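Local coordinates for ABC transporter substrate-binding protein (PDB 4OHN), which binds histidine and probably delivers it, as an extracellular solute-binding protein, to an ABC transporter for uptake by the bacterium, at residues S26-M31 and L177-Y182; V95-S100 and A207-S212; S114-A119 and N197-G202. All coordinates share one frame; numbering follows the deposited sequence. Where two conformers were deposited one is given.

Contact 1: residues S26-M31 and L177-Y182; sequences STFVPM and LIDRVY. With HIS (histidine), chain B.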
ATOM      1  N   SER A  26      -4.147   5.054   7.391  1.00  7.83           N
ATOM      2  CA  SER A  26      -4.963   4.224   8.270  1.00  7.74           C
ATOM      3  C   SER A  26      -6.293   3.794   7.676  1.00  9.60           C
ATOM      4  O   SER A  26      -7.128   3.256   8.391  1.00  9.65           O
ATOM      5  CB  SER A  26      -5.180   4.909   9.611  1.00  9.58           C
ATOM      6  OG  SER A  26      -5.940   6.069   9.405  1.00 11.85           O
ATOM      7  N   THR A  27      -6.475   3.985   6.371  1.00  7.72           N
ATOM      8  CA  THR A  27      -7.581   3.355   5.664  1.00  8.21           C
ATOM      9  C   THR A  27      -7.142   2.201   4.774  1.00  8.88           C
ATOM     10  O   THR A  27      -7.995   1.568   4.164  1.00  8.79           O
ATOM     11  CB  THR A  27      -8.345   4.351   4.773  1.00  9.32           C
ATOM     12  OG1 THR A  27      -7.556   4.787   3.650  1.00 10.15           O
ATOM     13  CG2 THR A  27      -8.824   5.551   5.533  1.00  8.78           C
ATOM     14  N   PHE A  28      -5.840   1.917   4.669  1.00  8.46           N
ATOM     15  CA  PHE A  28      -5.382   1.005   3.612  1.00  7.89           C
ATOM     16  C   PHE A  28      -5.487  -0.475   4.015  1.00  7.80           C
ATOM     17  O   PHE A  28      -4.522  -1.106   4.441  1.00  7.98           O
ATOM     18  CB  PHE A  28      -3.984   1.374   3.137  1.00  8.01           C
ATOM     19  CG  PHE A  28      -3.630   0.729   1.811  1.00  7.26           C
ATOM     20  CD1 PHE A  28      -4.149   1.217   0.638  1.00  9.12           C
ATOM     21  CD2 PHE A  28      -2.812  -0.375   1.753  1.00  7.47           C
ATOM     22  CE1 PHE A  28      -3.861   0.627  -0.575  1.00  9.44           C
ATOM     23  CE2 PHE A  28      -2.516  -0.972   0.535  1.00  8.09           C
ATOM     24  CZ  PHE A  28      -3.050  -0.469  -0.633  1.00  8.40           C
ATOM     25  N   VAL A  29      -6.678  -1.026   3.844  1.00  8.55           N
ATOM     26  CA  VAL A  29      -6.931  -2.431   4.120  1.00  9.36           C
ATOM     27  C   VAL A  29      -6.277  -3.301   3.059  1.00 10.37           C
ATOM     28  O   VAL A  29      -6.111  -2.884   1.917  1.00 10.42           O
ATOM     29  CB  VAL A  29      -8.440  -2.767   4.139  1.00  9.58           C
ATOM     30  CG1 VAL A  29      -9.166  -2.022   5.233  1.00 11.89           C
ATOM     31  CG2 VAL A  29      -9.116  -2.470   2.780  1.00 11.00           C
ATOM     32  N   PRO A  30      -5.894  -4.532   3.409  1.00  9.10           N
ATOM     33  CA  PRO A  30      -5.852  -5.111   4.746  1.00  9.56           C
ATOM     34  C   PRO A  30      -4.486  -4.906   5.397  1.00  9.49           C
ATOM     35  O   PRO A  30      -4.120  -5.679   6.282  1.00 10.58           O
ATOM     36  CB  PRO A  30      -6.048  -6.593   4.450  1.00 12.42           C
ATOM     37  CG  PRO A  30      -5.281  -6.792   3.195  1.00 13.05           C
ATOM     38  CD  PRO A  30      -5.411  -5.493   2.401  1.00 11.31           C
ATOM     39  N   MET A  31      -3.737  -3.889   4.975  1.00  8.69           N
ATOM     40  CA  MET A  31      -2.341  -3.766   5.400  1.00  7.67           C
ATOM     41  C   MET A  31      -2.209  -3.072   6.744  1.00  7.81           C
ATOM     42  O   MET A  31      -1.476  -3.538   7.626  1.00  8.65           O
ATOM     43  CB  MET A  31      -1.541  -3.025   4.325  1.00  8.14           C
ATOM     44  CG  MET A  31      -1.685  -3.612   2.898  1.00  9.58           C
ATOM     45  SD  MET A  31      -1.399  -5.407   2.785  1.00 10.82           S
ATOM     46  CE  MET A  31       0.383  -5.461   3.022  1.00 10.80           C
ATOM     47  N   LEU A 177      -8.828   3.314 -10.198  1.00  7.65           N
ATOM     48  CA  LEU A 177      -7.530   2.642 -10.251  1.00  8.15           C
ATOM     49  C   LEU A 177      -7.034   2.434  -8.827  1.00  8.41           C
ATOM     50  O   LEU A 177      -6.860   3.408  -8.092  1.00  9.70           O
ATOM     51  CB  LEU A 177      -6.555   3.495 -11.060  1.00  8.72           C
ATOM     52  CG  LEU A 177      -5.170   2.905 -11.354  1.00 12.50           C
ATOM     53  CD1 LEU A 177      -5.292   1.623 -12.175  1.00 15.93           C
ATOM     54  CD2 LEU A 177      -4.308   3.927 -12.078  1.00 15.87           C
ATOM     55  N   ILE A 178      -6.809   1.199  -8.433  1.00  8.17           N
ATOM     56  CA  ILE A 178      -6.603   0.850  -7.030  1.00  8.40           C
ATOM     57  C   ILE A 178      -5.808  -0.446  -6.887  1.00  8.32           C
ATOM     58  O   ILE A 178      -5.822  -1.306  -7.764  1.00  9.15           O
ATOM     59  CB  ILE A 178      -7.982   0.759  -6.316  1.00  7.67           C
ATOM     60  CG1 ILE A 178      -7.847   0.463  -4.817  1.00  9.56           C
ATOM     61  CG2 ILE A 178      -8.877  -0.254  -6.996  1.00  8.74           C
ATOM     62  CD1 ILE A 178      -9.161   0.629  -4.054  1.00 10.99           C
ATOM     63  N   ASP A 179      -5.098  -0.602  -5.780  1.00  8.20           N
ATOM     64  CA  ASP A 179      -4.397  -1.834  -5.480  1.00  7.43           C
ATOM     65  C   ASP A 179      -5.343  -3.021  -5.379  1.00  7.82           C
ATOM     66  O   ASP A 179      -6.363  -2.957  -4.702  1.00  8.29           O
ATOM     67  CB  ASP A 179      -3.635  -1.686  -4.152  1.00  8.36           C
ATOM     68  CG  ASP A 179      -2.722  -0.507  -4.152  1.00  9.45           C
ATOM     69  OD1 ASP A 179      -3.221   0.623  -4.165  1.00  9.86           O
ATOM     70  OD2 ASP A 179      -1.499  -0.722  -4.139  1.00 10.84           O
ATOM     71  N   ARG A 180      -4.981  -4.137  -6.011  1.00  9.38           N
ATOM     72  CA  ARG A 180      -5.798  -5.340  -5.965  1.00  9.12           C
ATOM     73  C   ARG A 180      -5.975  -5.846  -4.540  1.00 10.21           C
ATOM     74  O   ARG A 180      -7.047  -6.285  -4.172  1.00 10.66           O
ATOM     75  CB  ARG A 180      -5.217  -6.422  -6.872  1.00 10.74           C
ATOM     76  CG  ARG A 180      -6.177  -7.588  -7.157  1.00 16.59           C
ATOM     77  CD  ARG A 180      -5.620  -8.466  -8.290  1.00 22.82           C
ATOM     78  NE  ARG A 180      -6.649  -9.190  -9.026  1.00 29.49           N
ATOM     79  CZ  ARG A 180      -6.456  -9.747 -10.218  1.00 57.00           C
ATOM     80  NH1 ARG A 180      -5.278  -9.648 -10.813  1.00 33.27           N
ATOM     81  NH2 ARG A 180      -7.440 -10.396 -10.821  1.00 46.63           N
ATOM     82  N   VAL A 181      -4.934  -5.795  -3.708  0.61  9.75           N
ATOM     83  CA  VAL A 181      -5.089  -6.320  -2.350  0.61 14.20           C
ATOM     84  C   VAL A 181      -6.145  -5.549  -1.590  0.61  7.01           C
ATOM     85  O   VAL A 181      -6.906  -6.111  -0.822  0.61  7.15           O
ATOM     86  CB  VAL A 181      -3.790  -6.322  -1.505  0.61 15.70           C
ATOM     87  CG1 VAL A 181      -2.727  -7.193  -2.159  0.61 13.76           C
ATOM     88  CG2 VAL A 181      -3.284  -4.895  -1.230  0.61 11.12           C
ATOM     89  N   TYR A 182      -6.196  -4.245  -1.807  1.00  9.18           N
ATOM     90  CA  TYR A 182      -7.220  -3.455  -1.142  1.00 10.03           C
ATOM     91  C   TYR A 182      -8.603  -3.806  -1.681  1.00  9.88           C
ATOM     92  O   TYR A 182      -9.523  -4.089  -0.918  1.00 10.00           O
ATOM     93  CB  TYR A 182      -6.905  -1.966  -1.314  1.00  9.06           C
ATOM     94  CG  TYR A 182      -7.847  -1.004  -0.622  1.00  7.88           C
ATOM     95  CD1 TYR A 182      -7.405  -0.108   0.324  1.00  9.30           C
ATOM     96  CD2 TYR A 182      -9.190  -0.984  -0.911  1.00 10.28           C
ATOM     97  CE1 TYR A 182      -8.295   0.770   0.945  1.00 10.36           C
ATOM     98  CE2 TYR A 182     -10.033  -0.150  -0.306  1.00 11.43           C
ATOM     99  CZ  TYR A 182      -9.606   0.714   0.613  1.00  9.37           C
ATOM    100  OH  TYR A 182     -10.554   1.563   1.197  1.00 15.09           O
TER
HETATM  101  N   HIS B 301       0.418   0.779  -2.987  1.00  8.28           N
HETATM  102  CA  HIS B 301       0.066   2.206  -3.194  1.00  7.98           C
HETATM  103  C   HIS B 301       1.227   3.104  -2.830  1.00  8.26           C
HETATM  104  O   HIS B 301       2.275   2.594  -2.371  1.00  8.50           O
HETATM  105  CB  HIS B 301      -1.250   2.600  -2.484  1.00  7.45           C
HETATM  106  CG  HIS B 301      -1.190   2.821  -1.001  1.00  7.25           C
HETATM  107  ND1 HIS B 301      -1.956   3.804  -0.395  1.00  6.84           N
HETATM  108  CD2 HIS B 301      -0.566   2.164   0.008  1.00  7.55           C
HETATM  109  CE1 HIS B 301      -1.779   3.756   0.911  1.00  6.96           C
HETATM  110  NE2 HIS B 301      -0.945   2.765   1.184  1.00  7.10           N
HETATM  111  OXT HIS B 301       1.082   4.330  -3.025  1.00  8.77           O

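Contact 2: residues V95-S100 and A207-S212; sequences VAFSNS and AFAVGS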
ATOM      1  N   VAL A  95      13.925   7.363  -1.430  1.00 15.70           N
ATOM      2  CA  VAL A  95      13.959   6.554  -0.213  1.00 14.84           C
ATOM      3  C   VAL A  95      14.680   5.235  -0.474  1.00 16.03           C
ATOM      4  O   VAL A  95      14.885   4.846  -1.623  1.00 17.58           O
ATOM      5  CB  VAL A  95      12.530   6.251   0.329  1.00 14.77           C
ATOM      6  CG1 VAL A  95      11.721   7.522   0.475  1.00 16.09           C
ATOM      7  CG2 VAL A  95      11.798   5.281  -0.578  1.00 15.58           C
ATOM      8  N   ALA A  96      15.033   4.544   0.599  1.00 13.81           N
ATOM      9  CA  ALA A  96      15.574   3.189   0.524  1.00 12.98           C
ATOM     10  C   ALA A  96      14.471   2.193   0.836  1.00 11.88           C
ATOM     11  O   ALA A  96      13.508   2.523   1.533  1.00 13.41           O
ATOM     12  CB  ALA A  96      16.724   3.009   1.490  1.00 15.03           C
ATOM     13  N   PHE A  97      14.605   0.980   0.319  1.00 12.27           N
ATOM     14  CA  PHE A  97      13.647  -0.084   0.561  1.00 11.55           C
ATOM     15  C   PHE A  97      14.288  -1.338   1.137  1.00 10.37           C
ATOM     16  O   PHE A  97      15.383  -1.731   0.762  1.00 13.06           O
ATOM     17  CB  PHE A  97      12.906  -0.470  -0.729  1.00 12.02           C
ATOM     18  CG  PHE A  97      11.905   0.555  -1.197  1.00 12.91           C
ATOM     19  CD1 PHE A  97      12.220   1.420  -2.215  1.00 15.36           C
ATOM     20  CD2 PHE A  97      10.650   0.625  -0.636  1.00 10.87           C
ATOM     21  CE1 PHE A  97      11.292   2.364  -2.659  1.00 14.74           C
ATOM     22  CE2 PHE A  97       9.719   1.567  -1.067  1.00 11.36           C
ATOM     23  CZ  PHE A  97      10.039   2.427  -2.091  1.00 13.00           C
ATOM     24  N   SER A  98      13.541  -1.971   2.034  1.00 10.30           N
ATOM     25  CA  SER A  98      13.790  -3.366   2.403  1.00 10.30           C
ATOM     26  C   SER A  98      13.601  -4.260   1.183  1.00  9.76           C
ATOM     27  O   SER A  98      13.130  -3.836   0.125  1.00 11.05           O
ATOM     28  CB  SER A  98      12.823  -3.821   3.492  1.00  9.42           C
ATOM     29  OG  SER A  98      11.496  -3.945   2.982  1.00  9.73           O
ATOM     30  N   ASN A  99      13.952  -5.527   1.339  1.00 10.30           N
ATOM     31  CA  ASN A  99      13.495  -6.541   0.409  1.00 10.84           C
ATOM     32  C   ASN A  99      11.959  -6.487   0.334  1.00 10.44           C
ATOM     33  O   ASN A  99      11.275  -6.143   1.297  1.00 11.02           O
ATOM     34  CB  ASN A  99      13.940  -7.939   0.853  1.00 11.66           C
ATOM     35  CG  ASN A  99      15.381  -8.196   0.594  1.00 12.47           C
ATOM     36  OD1 ASN A  99      16.027  -7.497  -0.160  1.00 13.94           O
ATOM     37  ND2 ASN A  99      15.892  -9.249   1.182  1.00 14.48           N
ATOM     38  N   SER A 100      11.423  -6.850  -0.818  0.51 11.36           N
ATOM     39  CA  SER A 100       9.980  -6.892  -0.982  0.51 11.74           C
ATOM     40  C   SER A 100       9.382  -8.135  -0.314  0.51 12.46           C
ATOM     41  O   SER A 100       9.997  -9.200  -0.287  0.51 13.13           O
ATOM     42  CB  SER A 100       9.612  -6.813  -2.461  0.51 22.74           C
ATOM     43  OG  SER A 100      10.034  -5.574  -3.024  0.51 19.01           O
ATOM     44  N   ALA A 207       5.595  -4.726  -6.214  1.00 14.59           N
ATOM     45  CA  ALA A 207       5.853  -5.400  -4.953  1.00 13.61           C
ATOM     46  C   ALA A 207       5.856  -4.380  -3.833  1.00 12.71           C
ATOM     47  O   ALA A 207       6.271  -3.236  -4.007  1.00 13.97           O
ATOM     48  CB  ALA A 207       7.158  -6.146  -4.993  1.00 18.46           C
ATOM     49  N   PHE A 208       5.386  -4.822  -2.678  1.00 11.40           N
ATOM     50  CA  PHE A 208       5.409  -4.026  -1.469  1.00  8.98           C
ATOM     51  C   PHE A 208       6.726  -4.230  -0.738  1.00  9.05           C
ATOM     52  O   PHE A 208       7.262  -5.343  -0.665  1.00 10.96           O
ATOM     53  CB  PHE A 208       4.297  -4.464  -0.515  1.00  9.27           C
ATOM     54  CG  PHE A 208       2.880  -4.195  -0.991  1.00  9.91           C
ATOM     55  CD1 PHE A 208       2.566  -3.176  -1.867  1.00  9.26           C
ATOM     56  CD2 PHE A 208       1.833  -4.949  -0.466  1.00 10.02           C
ATOM     57  CE1 PHE A 208       1.254  -2.942  -2.241  1.00  9.03           C
ATOM     58  CE2 PHE A 208       0.530  -4.710  -0.842  1.00 10.76           C
ATOM     59  CZ  PHE A 208       0.238  -3.711  -1.726  1.00 10.32           C
ATOM     60  N   ALA A 209       7.252  -3.154  -0.178  1.00  8.84           N
ATOM     61  CA  ALA A 209       8.448  -3.205   0.646  1.00  9.28           C
ATOM     62  C   ALA A 209       8.320  -2.108   1.704  1.00  8.64           C
ATOM     63  O   ALA A 209       7.348  -1.345   1.747  1.00  9.24           O
ATOM     64  CB  ALA A 209       9.709  -3.018  -0.207  1.00 10.85           C
ATOM     65  N   VAL A 210       9.318  -2.024   2.579  1.00  9.12           N
ATOM     66  CA  VAL A 210       9.340  -1.047   3.651  1.00  8.74           C
ATOM     67  C   VAL A 210      10.284   0.077   3.280  1.00  9.11           C
ATOM     68  O   VAL A 210      11.426  -0.182   2.901  1.00 10.59           O
ATOM     69  CB  VAL A 210       9.790  -1.699   4.972  1.00  9.17           C
ATOM     70  CG1 VAL A 210       9.678  -0.697   6.115  1.00  9.01           C
ATOM     71  CG2 VAL A 210       8.954  -2.941   5.270  1.00 10.49           C
ATOM     72  N   GLY A 211       9.807   1.312   3.376  1.00  9.35           N
ATOM     73  CA  GLY A 211      10.618   2.468   3.038  1.00 10.27           C
ATOM     74  C   GLY A 211      11.263   3.134   4.228  1.00  9.79           C
ATOM     75  O   GLY A 211      10.607   3.323   5.252  1.00  9.64           O
ATOM     76  N   SER A 212      12.532   3.519   4.063  1.00 10.43           N
ATOM     77  CA  SER A 212      13.292   4.250   5.069  1.00 10.99           C
ATOM     78  C   SER A 212      14.030   5.404   4.438  1.00 12.75           C
ATOM     79  O   SER A 212      14.167   5.494   3.227  1.00 12.43           O
ATOM     80  CB  SER A 212      14.331   3.345   5.769  1.00 13.52           C
ATOM     81  OG  SER A 212      15.484   3.155   4.965  1.00 14.39           O
TER

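Contact 3: residues S114-A119 and N197-G202; sequences SGITTA and NVFTVG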
ATOM      1  N   SER A 114     -22.073  -1.075 -15.068  1.00  8.47           N
ATOM      2  CA  SER A 114     -21.421  -0.345 -16.154  1.00  8.09           C
ATOM      3  C   SER A 114     -21.142  -1.212 -17.376  1.00  8.86           C
ATOM      4  O   SER A 114     -20.981  -0.691 -18.491  1.00 10.14           O
ATOM      5  CB  SER A 114     -20.098   0.285 -15.674  1.00  8.94           C
ATOM      6  OG  SER A 114     -19.066  -0.684 -15.550  1.00  8.76           O
ATOM      7  N   GLY A 115     -21.010  -2.512 -17.160  1.00  8.22           N
ATOM      8  CA  GLY A 115     -20.601  -3.405 -18.227  1.00  8.14           C
ATOM      9  C   GLY A 115     -19.159  -3.242 -18.672  1.00  9.37           C
ATOM     10  O   GLY A 115     -18.782  -3.825 -19.676  1.00  9.74           O
ATOM     11  N   ILE A 116     -18.362  -2.489 -17.909  1.00  8.57           N
ATOM     12  CA  ILE A 116     -16.960  -2.213 -18.255  1.00  8.66           C
ATOM     13  C   ILE A 116     -16.068  -3.255 -17.604  1.00  9.12           C
ATOM     14  O   ILE A 116     -15.965  -3.317 -16.371  1.00  9.70           O
ATOM     15  CB  ILE A 116     -16.526  -0.814 -17.765  1.00  8.91           C
ATOM     16  CG1 ILE A 116     -17.384   0.268 -18.397  1.00  9.83           C
ATOM     17  CG2 ILE A 116     -15.046  -0.588 -18.077  1.00  8.72           C
ATOM     18  CD1 ILE A 116     -17.221   1.643 -17.781  1.00 10.88           C
ATOM     19  N   THR A 117     -15.415  -4.068 -18.425  1.00  8.74           N
ATOM     20  CA  THR A 117     -14.502  -5.101 -17.948  1.00  8.65           C
ATOM     21  C   THR A 117     -13.135  -5.003 -18.634  1.00 10.19           C
ATOM     22  O   THR A 117     -12.315  -5.907 -18.534  1.00 11.23           O
ATOM     23  CB  THR A 117     -15.057  -6.515 -18.180  1.00 10.52           C
ATOM     24  OG1 THR A 117     -15.228  -6.751 -19.580  1.00 10.58           O
ATOM     25  CG2 THR A 117     -16.413  -6.693 -17.457  1.00 11.07           C
ATOM     26  N   THR A 118     -12.897  -3.908 -19.352  1.00  9.49           N
ATOM     27  CA  THR A 118     -11.633  -3.697 -20.037  1.00 10.84           C
ATOM     28  C   THR A 118     -11.330  -2.212 -20.039  1.00  9.81           C
ATOM     29  O   THR A 118     -12.248  -1.397 -20.071  1.00 11.24           O
ATOM     30  CB  THR A 118     -11.692  -4.254 -21.465  1.00 11.78           C
ATOM     31  OG1 THR A 118     -10.392  -4.149 -22.067  1.00 19.59           O
ATOM     32  CG2 THR A 118     -12.670  -3.518 -22.339  1.00 14.95           C
ATOM     33  N   ALA A 119     -10.051  -1.854 -20.051  1.00 11.36           N
ATOM     34  CA  ALA A 119      -9.637  -0.448 -20.074  1.00 10.54           C
ATOM     35  C   ALA A 119     -10.213   0.274 -21.280  1.00 13.20           C
ATOM     36  O   ALA A 119     -10.576   1.448 -21.178  1.00 12.70           O
ATOM     37  CB  ALA A 119      -8.123  -0.353 -20.095  1.00 14.34           C
ATOM     38  N   ASN A 197     -16.773  -5.171 -10.831  1.00  8.62           N
ATOM     39  CA  ASN A 197     -15.734  -5.836 -11.611  1.00  8.14           C
ATOM     40  C   ASN A 197     -14.375  -5.349 -11.152  1.00  8.50           C
ATOM     41  O   ASN A 197     -14.218  -4.158 -10.886  1.00  9.47           O
ATOM     42  CB  ASN A 197     -15.900  -5.513 -13.097  1.00  8.77           C
ATOM     43  CG  ASN A 197     -17.180  -6.040 -13.674  1.00  8.91           C
ATOM     44  OD1 ASN A 197     -17.604  -7.161 -13.363  1.00 11.31           O
ATOM     45  ND2 ASN A 197     -17.818  -5.246 -14.522  1.00 10.64           N
ATOM     46  N   VAL A 198     -13.418  -6.252 -11.062  1.00  8.99           N
ATOM     47  CA  VAL A 198     -12.058  -5.947 -10.626  1.00  9.26           C
ATOM     48  C   VAL A 198     -11.129  -6.600 -11.623  1.00  8.42           C
ATOM     49  O   VAL A 198     -11.156  -7.824 -11.780  1.00 10.22           O
ATOM     50  CB  VAL A 198     -11.791  -6.535  -9.208  1.00 10.06           C
ATOM     51  CG1 VAL A 198     -10.394  -6.154  -8.734  1.00 11.71           C
ATOM     52  CG2 VAL A 198     -12.856  -6.060  -8.194  1.00 11.94           C
ATOM     53  N   PHE A 199     -10.321  -5.816 -12.337  1.00  7.80           N
ATOM     54  CA  PHE A 199      -9.508  -6.392 -13.395  1.00  8.53           C
ATOM     55  C   PHE A 199      -8.241  -5.598 -13.657  1.00  9.78           C
ATOM     56  O   PHE A 199      -8.211  -4.378 -13.536  1.00  8.64           O
ATOM     57  CB  PHE A 199     -10.323  -6.533 -14.695  1.00  9.26           C
ATOM     58  CG  PHE A 199     -10.970  -5.249 -15.144  1.00  9.46           C
ATOM     59  CD1 PHE A 199     -12.204  -4.856 -14.630  1.00 10.53           C
ATOM     60  CD2 PHE A 199     -10.361  -4.439 -16.090  1.00  9.41           C
ATOM     61  CE1 PHE A 199     -12.798  -3.671 -15.019  1.00 10.34           C
ATOM     62  CE2 PHE A 199     -10.963  -3.254 -16.481  1.00 11.05           C
ATOM     63  CZ  PHE A 199     -12.179  -2.884 -15.956  1.00 10.74           C
ATOM     64  N   THR A 200      -7.175  -6.300 -14.021  1.00 11.77           N
ATOM     65  CA  THR A 200      -5.933  -5.627 -14.388  1.00 10.93           C
ATOM     66  C   THR A 200      -6.076  -5.020 -15.781  1.00 11.91           C
ATOM     67  O   THR A 200      -6.921  -5.392 -16.571  1.00 14.61           O
ATOM     68  CB  THR A 200      -4.724  -6.566 -14.271  1.00 13.61           C
ATOM     69  OG1 THR A 200      -4.971  -7.724 -15.058  1.00 16.31           O
ATOM     70  CG2 THR A 200      -4.439  -6.980 -12.804  1.00 15.28           C
ATOM     71  N   VAL A 201      -5.205  -4.050 -16.068  1.00 11.22           N
ATOM     72  CA  VAL A 201      -5.267  -3.264 -17.288  1.00 12.66           C
ATOM     73  C   VAL A 201      -3.899  -3.132 -17.947  1.00 14.05           C
ATOM     74  O   VAL A 201      -3.650  -2.236 -18.754  1.00 16.84           O
ATOM     75  CB  VAL A 201      -5.878  -1.869 -17.032  1.00 14.05           C
ATOM     76  CG1 VAL A 201      -7.369  -1.990 -16.659  1.00 17.04           C
ATOM     77  CG2 VAL A 201      -5.105  -1.114 -15.983  1.00 15.70           C
ATOM     78  N   GLY A 202      -3.004  -4.053 -17.634  1.00 14.07           N
ATOM     79  CA  GLY A 202      -1.743  -4.156 -18.338  1.00 16.58           C
ATOM     80  C   GLY A 202      -0.614  -3.347 -17.739  1.00 20.14           C
ATOM     81  O   GLY A 202       0.424  -3.177 -18.391  1.00 22.31           O
TER

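Contact 1: residues S26-M31 and L177-Y182
In the histidine pocket, F28 and D179 meet beside the bound amino acid, each holding a different part of it. The ligand's imidazole lies over the F28 phenyl face, its CD2 3.5 Å above the ring plane and over its centre. D179 comes at the edge of the same phenyl ring, its CG 3.5 Å from F28 CZ and in the ring plane, with the carboxylate turned nearly perpendicular to it (84°). From there D179 OD2 accepts a hydrogen bond of 2.7 Å from the ligand N, an approach consistent with charge pairing to an ammonium group. N104 and Q106 add weak hydrogen bonds to this oxygen.

With CG anti to the backbone N (chi1 -177°), Y182 lies beside F28 and V29. The two rings meet obliquely, F28 CD1 3.5 Å from Y182 CD1. Over one face of the tyrosine, V29 CG2 makes a CH-pi contact 3.6 Å from the ring centroid and almost on the normal, while Y182 OH is hydrogen-bonded to N162 OD1. V29 O receives a CA-H...O contact from Y182 CA at 3.3 Å but has no hydrogen-bond partner, and P30, after a cis peptide, rests its CD on V181 O. The segments belong to different lobes, so the contact bridges the cleft, and an aromatic platform with an aspartate for the substrate's amino group is characteristic of amino-acid-binding proteins of solute-binding family 3.

Contact 2: residues V95-S100 and A207-S212
Two backbone hydrogen bonds close the antiparallel hydrogen-bonded pair A96 and S212: A96 N gives to S212 O and S212 N to A96 O, both 2.9 Å long and nearly straight. Further along, S98 N donates to V210 O at 2.9 Å. The return bond is made by a side chain, because S98 OG accepts from V210 N, also at 2.9 Å. The S98 chi1 of 70° sets OG between the backbone N and the carbonyl carbon, and the same hydroxyl donates to N99 O at 2.8 Å. The hydroxyl thus accepts from V210 N across the contact and donates to N99 O within its own segment.

This pairing adds the short strand 96-97 to strand 206-212, part of the mixed sheet of the periplasmic-binding-protein fold. Between the bonded pairs lies the non-hydrogen-bonded pair F97 and G211, where F97 CA approaches V210 O as a CA-H...O contact. F97 CD2 meets A209 CB at 3.8 Å, and Y85 packs against the phenyl ring from outside the two segments. On the A96 and S212 face, A96 CB touches S212 OG at 3.7 Å. Towards the other end A209 CB fits against S98 O, and S100 CA makes a CA-H...O contact of 3.1 Å with F208 O. F208 turns its CB away from 95-100, and its ring touches the bound histidine.

Contact 3: residues S114-A119 and N197-G202
The F199 ring carries the backbone of 117-118 on one face: T117 C sits 3.5 Å above the ring plane, displaced toward the rim, and T117 O lies over the same face, 3.5 Å from F199 CD2. T118 N approaches F199 CE2 obliquely at 3.5 Å, so the phenyl lies mainly against the T117-T118 peptide. I116 O is also oblique to the ring, near F199 CE1, and I116 CG2 touches F199 CZ at 4.2 Å.

The second flat group, the carboxamide of N197, grips the same I116 carbonyl. N197 ND2 donates to I116 O over 3.3 Å, a bent bond (139° at the hydrogen) whose donor stands above the carbonyl plane. T110 OG1 is a further hydrogen-bonding partner of I116 O, and N197 OD1 is taken up by K112 NZ. Strand 196-200 pairs antiparallel with strand 102-111 in the mixed sheet of this solute-binding fold, and the contact holds the loop between 102-111 and 127-130 against strand 196-200. At the start of the loop, S114 OG accepts from I116 N at 3.1 Å, forming an ST turn. The T117 side chain crosses that of N197 at a slant, CG2 3.6 Å from N197 ND2. Beyond the ring A119 CB packs on V201 CG1, next to L146 and I145.

Contact 1 is buried, about 6 Å from the centre of the chain; contact 2 is partly buried and contact 3 lies at the surface. All three reach the same mixed sheet, but contact 1 bridges the two lobes across the ligand, whereas contacts 2 and 3 each stay within one lobe, on opposite sides of the chain's centre and without touching. Contacts 1 and 2 share the histidine pocket, with M31 CE 3.8 Å from F208 CD2. Contacts 1 and 3 meet where R180 touches T200. Their chemistry follows their place: aromatic packing and ligand binding in contact 1, short antiparallel pairing continued by a serine hydroxyl in contact 2, and in contact 3 a ring and one bent hydrogen bond from a carboxamide.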